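Local structure of carboxyl esterase NP (Bacillus subtilis, 4CCW) at residues A[108-113]-A[132-137]; A[75-80]-A[281-286]. The protein hydrolyses carboxylic esters, naproxen esters among them, to an alcohol and a carboxylate, as a carboxylesterase of the alpha/beta hydrolase fold. All coordinates share one frame; numbering follows the deposited sequence.

Contact 1: residues A[108-113]-A[132-137]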
# COMPACT_ATOMS: atom_id res chain seq x y z
N ALA A 108 -2.06 -11.78 7.09
CA ALA A 108 -2.62 -12.58 5.99
C ALA A 108 -4.06 -13.03 6.28
O ALA A 108 -4.91 -13.01 5.38
CB ALA A 108 -1.73 -13.77 5.66
N ASN A 109 -4.32 -13.43 7.52
CA ASN A 109 -5.67 -13.81 7.96
C ASN A 109 -6.63 -12.62 7.95
O ASN A 109 -7.83 -12.79 7.71
CB ASN A 109 -5.64 -14.45 9.35
CG ASN A 109 -5.13 -15.89 9.34
OD1 ASN A 109 -5.16 -16.57 8.32
ND2 ASN A 109 -4.66 -16.35 10.51
N TRP A 110 -6.11 -11.42 8.22
CA TRP A 110 -6.92 -10.20 8.14
C TRP A 110 -7.39 -10.02 6.71
O TRP A 110 -8.58 -9.84 6.44
CB TRP A 110 -6.12 -8.97 8.63
CG TRP A 110 -6.68 -7.66 8.12
CD1 TRP A 110 -7.85 -7.02 8.52
CD2 TRP A 110 -6.13 -6.81 7.05
NE1 TRP A 110 -8.05 -5.86 7.80
CE2 TRP A 110 -7.05 -5.68 6.91
CE3 TRP A 110 -4.99 -6.87 6.25
CZ2 TRP A 110 -6.83 -4.67 5.98
CZ3 TRP A 110 -4.78 -5.84 5.31
CH2 TRP A 110 -5.68 -4.77 5.19
N LEU A 111 -6.45 -10.10 5.78
CA LEU A 111 -6.76 -9.92 4.36
C LEU A 111 -7.65 -11.05 3.83
O LEU A 111 -8.51 -10.81 2.97
CB LEU A 111 -5.47 -9.76 3.56
CG LEU A 111 -5.55 -9.20 2.13
CD1 LEU A 111 -6.38 -7.93 2.04
CD2 LEU A 111 -4.14 -8.96 1.62
N LEU A 112 -7.43 -12.27 4.33
CA LEU A 112 -8.32 -13.40 4.03
C LEU A 112 -9.78 -13.00 4.30
O LEU A 112 -10.63 -13.12 3.42
CB LEU A 112 -7.93 -14.64 4.86
CG LEU A 112 -8.86 -15.87 4.80
CD1 LEU A 112 -8.96 -16.43 3.39
CD2 LEU A 112 -8.39 -16.96 5.76
N ASP A 113 -10.04 -12.52 5.52
CA ASP A 113 -11.37 -12.04 5.91
C ASP A 113 -11.94 -10.99 4.96
O ASP A 113 -13.11 -11.04 4.59
CB ASP A 113 -11.34 -11.45 7.33
CG ASP A 113 -11.08 -12.49 8.40
OD1 ASP A 113 -11.09 -13.70 8.12
OD2 ASP A 113 -10.86 -12.06 9.56
N GLY A 132 2.67 -3.29 -0.62
CA GLY A 132 3.42 -4.24 -1.48
C GLY A 132 3.93 -5.43 -0.66
O GLY A 132 3.93 -6.57 -1.13
N LEU A 133 4.34 -5.15 0.58
CA LEU A 133 4.84 -6.17 1.50
C LEU A 133 3.70 -7.10 1.92
O LEU A 133 3.85 -8.33 1.87
CB LEU A 133 5.51 -5.51 2.72
CG LEU A 133 5.85 -6.33 3.97
CD1 LEU A 133 6.67 -7.58 3.65
CD2 LEU A 133 6.60 -5.39 4.93
N HIS A 134 2.56 -6.50 2.30
CA HIS A 134 1.32 -7.26 2.56
C HIS A 134 0.97 -8.12 1.37
O HIS A 134 0.60 -9.28 1.53
CB HIS A 134 0.17 -6.31 2.89
CG HIS A 134 0.15 -5.85 4.33
ND1 HIS A 134 -0.69 -6.36 5.24
CD2 HIS A 134 0.91 -4.88 4.99
CE1 HIS A 134 -0.48 -5.77 6.43
NE2 HIS A 134 0.49 -4.85 6.28
N THR A 135 1.08 -7.56 0.17
CA THR A 135 0.74 -8.31 -1.04
C THR A 135 1.64 -9.53 -1.20
O THR A 135 1.13 -10.64 -1.44
CB THR A 135 0.77 -7.42 -2.31
OG1 THR A 135 -0.27 -6.43 -2.20
CG2 THR A 135 0.51 -8.26 -3.57
N MET A 136 2.95 -9.36 -1.05
CA MET A 136 3.87 -10.48 -1.20
C MET A 136 3.59 -11.53 -0.12
O MET A 136 3.55 -12.72 -0.41
CB MET A 136 5.33 -10.00 -1.13
CG MET A 136 6.35 -11.11 -1.39
SD MET A 136 6.26 -11.64 -3.10
CE MET A 136 7.47 -10.61 -3.86
N ASN A 137 3.38 -11.08 1.11
CA ASN A 137 3.12 -12.00 2.20
C ASN A 137 1.86 -12.85 1.90
O ASN A 137 1.83 -14.07 2.14
CB ASN A 137 2.97 -11.23 3.53
CG ASN A 137 2.76 -12.14 4.73
OD1 ASN A 137 3.62 -12.95 5.09
ND2 ASN A 137 1.62 -11.99 5.37
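The helix that leaves the probable nucleophile elbow, 130-141, packs here against helix 104-118, with His-134 facing Trp-110 and Asn-137 beside Ala-108. The backbones come closest at that second pair, where the two CA atoms are 6.9 Å apart. Asn-137 has its CG anti to the backbone N (chi1 -178°), which carries the amide over to helix 104-118, and its ND2 ends 3.8 Å from Ala-108 CB. No hydrogen bond joins these two residues. The same ND2 instead donates to the carbonyl O of Arg-104, in the first turn of helix 104-118, while OD1 accepts from Arg-141 NE. Both ends of the buried amide are therefore engaged, which should fix its rotation.

In the alpha/beta hydrolase fold these two helices lie side by side over one face of the central sheet, and toward the sheet Leu-111, His-134 and Thr-135 all touch Leu-60 of strand 56-60. Further round, the side chains of His-134 and Trp-110 cross at about a right angle, and the nearest atoms are His-134 ND1 and Trp-110 CZ3, 4.1 Å apart. The imidazole also makes edge-to-face contacts with Tyr-107 and Phe-220, so it sits within an aromatic cluster. The indole is tied at its far end, away from the histidine, where NE1 hydrogen-bonds Thr-44 OG1.

Contact 2: residues A[75-80]-A[281-286]; sequences ADWSSK and AYVNER
Asp-76, Trp-77 and Asn-284 all carry CG anti to the carbonyl carbon, and in Trp-77 this torsion (chi1 -65°) swings the indole across to Asn-284. The contact pairs helices 74-80 and 280-291, which flank one face of the alpha/beta hydrolase sheet; their segment axes run nearly parallel, at 18° and 9.8 Å apart. Trp-77 NE1 donates to the backbone O of Asn-284 over 3.2 Å. That bond is fairly straight (158°), lies in the indole plane and uses a lone pair in the carbonyl plane. Asn-284 OD1 sits 3.8 Å above one face of the same indole, offset toward its rim, and accepts from Asn-73 ND2. At the benzo edge, Trp-77 CZ2 meets Val-283 CG1 at 4.4 Å. On the other arm of the amide, Asn-284 ND2 donates to Asp-76 OD2 over 3.0 Å in a bent bond, coming from above the carboxylate plane, which stands almost perpendicular to the amide; ND2 also bonds Pro-72 O. A water completes the outer side, donating to Asp-76 OD2 and, over 2.9 Å, to Ala-281 O.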
# COMPACT_ATOMS: atom_id res chain seq x y z
N ALA A 75 -9.21 6.13 -11.98
CA ALA A 75 -10.06 6.30 -13.18
C ALA A 75 -9.74 5.26 -14.26
O ALA A 75 -10.65 4.66 -14.84
CB ALA A 75 -9.95 7.70 -13.75
N ASP A 76 -8.44 5.04 -14.50
CA ASP A 76 -7.98 4.02 -15.45
C ASP A 76 -8.25 2.60 -14.95
O ASP A 76 -8.86 1.80 -15.65
CB ASP A 76 -6.48 4.18 -15.74
CG ASP A 76 -6.17 5.25 -16.79
OD1 ASP A 76 -7.09 5.72 -17.50
OD2 ASP A 76 -4.98 5.61 -16.91
N TRP A 77 -7.80 2.28 -13.73
CA TRP A 77 -7.95 0.91 -13.23
C TRP A 77 -9.38 0.53 -13.03
O TRP A 77 -9.77 -0.60 -13.33
CB TRP A 77 -7.12 0.65 -11.96
CG TRP A 77 -5.64 0.74 -12.18
CD1 TRP A 77 -4.95 0.63 -13.39
CD2 TRP A 77 -4.59 0.97 -11.17
NE1 TRP A 77 -3.60 0.77 -13.19
CE2 TRP A 77 -3.32 0.97 -11.89
CE3 TRP A 77 -4.59 1.17 -9.80
CZ2 TRP A 77 -2.11 1.17 -11.25
CZ3 TRP A 77 -3.36 1.35 -9.15
CH2 TRP A 77 -2.15 1.35 -9.86
N SER A 78 -10.18 1.49 -12.57
CA SER A 78 -11.61 1.28 -12.28
C SER A 78 -12.45 1.06 -13.54
O SER A 78 -13.55 0.49 -13.47
CB SER A 78 -12.17 2.47 -11.51
OG SER A 78 -13.27 2.07 -10.73
N SER A 79 -11.95 1.51 -14.69
CA SER A 79 -12.70 1.33 -15.94
C SER A 79 -12.87 -0.14 -16.30
O SER A 79 -13.87 -0.52 -16.91
CB SER A 79 -12.06 2.11 -17.10
OG SER A 79 -10.81 1.56 -17.47
N LYS A 80 -11.92 -0.98 -15.89
CA LYS A 80 -11.91 -2.39 -16.28
C LYS A 80 -12.17 -3.36 -15.12
O LYS A 80 -12.61 -4.49 -15.35
CB LYS A 80 -10.59 -2.74 -16.98
CG LYS A 80 -10.35 -2.00 -18.29
CD LYS A 80 -9.00 -2.35 -18.90
CE LYS A 80 -8.91 -3.81 -19.30
NZ LYS A 80 -7.52 -4.32 -19.15
N ALA A 281 0.51 8.10 -15.69
CA ALA A 281 0.22 7.69 -17.07
C ALA A 281 0.96 6.40 -17.44
O ALA A 281 0.36 5.49 -18.03
CB ALA A 281 0.52 8.80 -18.07
N TYR A 282 2.24 6.32 -17.11
CA TYR A 282 3.02 5.13 -17.43
C TYR A 282 2.61 3.96 -16.55
O TYR A 282 2.39 2.86 -17.04
CB TYR A 282 4.54 5.35 -17.27
CG TYR A 282 5.31 4.09 -17.61
CD1 TYR A 282 5.45 3.68 -18.94
CD2 TYR A 282 5.86 3.28 -16.61
CE1 TYR A 282 6.12 2.52 -19.27
CE2 TYR A 282 6.53 2.11 -16.93
CZ TYR A 282 6.67 1.74 -18.25
OH TYR A 282 7.33 0.58 -18.56
N VAL A 283 2.53 4.22 -15.24
CA VAL A 283 2.25 3.15 -14.27
C VAL A 283 0.86 2.54 -14.48
O VAL A 283 0.69 1.31 -14.45
CB VAL A 283 2.45 3.66 -12.84
CG1 VAL A 283 1.97 2.62 -11.83
CG2 VAL A 283 3.92 3.97 -12.61
N ASN A 284 -0.13 3.41 -14.73
CA ASN A 284 -1.49 2.95 -15.02
C ASN A 284 -1.53 1.94 -16.17
O ASN A 284 -2.07 0.86 -15.99
CB ASN A 284 -2.41 4.13 -15.37
CG ASN A 284 -2.72 5.00 -14.16
OD1 ASN A 284 -2.32 4.70 -13.04
ND2 ASN A 284 -3.45 6.09 -14.39
N GLU A 285 -0.96 2.30 -17.32
CA GLU A 285 -0.95 1.43 -18.51
C GLU A 285 -0.13 0.16 -18.29
O GLU A 285 -0.52 -0.93 -18.73
CB GLU A 285 -0.41 2.18 -19.74
CG GLU A 285 -0.44 1.38 -21.04
CD GLU A 285 0.71 0.38 -21.22
OE1 GLU A 285 1.79 0.57 -20.62
OE2 GLU A 285 0.54 -0.60 -21.98
N ARG A 286 1.01 0.32 -17.63
CA ARG A 286 1.94 -0.79 -17.42
C ARG A 286 1.28 -1.89 -16.61
O ARG A 286 1.39 -3.06 -16.94
CB ARG A 286 3.23 -0.31 -16.74
CG ARG A 286 4.25 -1.41 -16.46
CD ARG A 286 4.78 -2.00 -17.75
NE ARG A 286 5.60 -3.22 -17.61
CZ ARG A 286 5.15 -4.46 -17.81
NH1 ARG A 286 3.87 -4.69 -18.12
NH2 ARG A 286 5.98 -5.50 -17.69
O HOH W 1 -2.40 5.57 -18.90

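Overall arrangement
The two contacts lie on the two faces of the central sheet. Strand 56-60 relates them: Leu-60 meets the helices of contact 1, while Leu-57 and Leu-59, whose side chains alternate to the other side, lie against Trp-77 of contact 2. The centres of the two contacts are 23 Å apart and their nearest atoms about 11 Å, without touching. Along the chain, helix 74-80 comes first, both helices of contact 1 follow, and helix 280-291 closes the chain, so contact 2 brings an early helix beside the last one. Helix 130-141 of contact 1 follows directly on the probable elbow carrying Ser-129; helix 280-291 of contact 2 follows His-273, probably the catalytic proton acceptor.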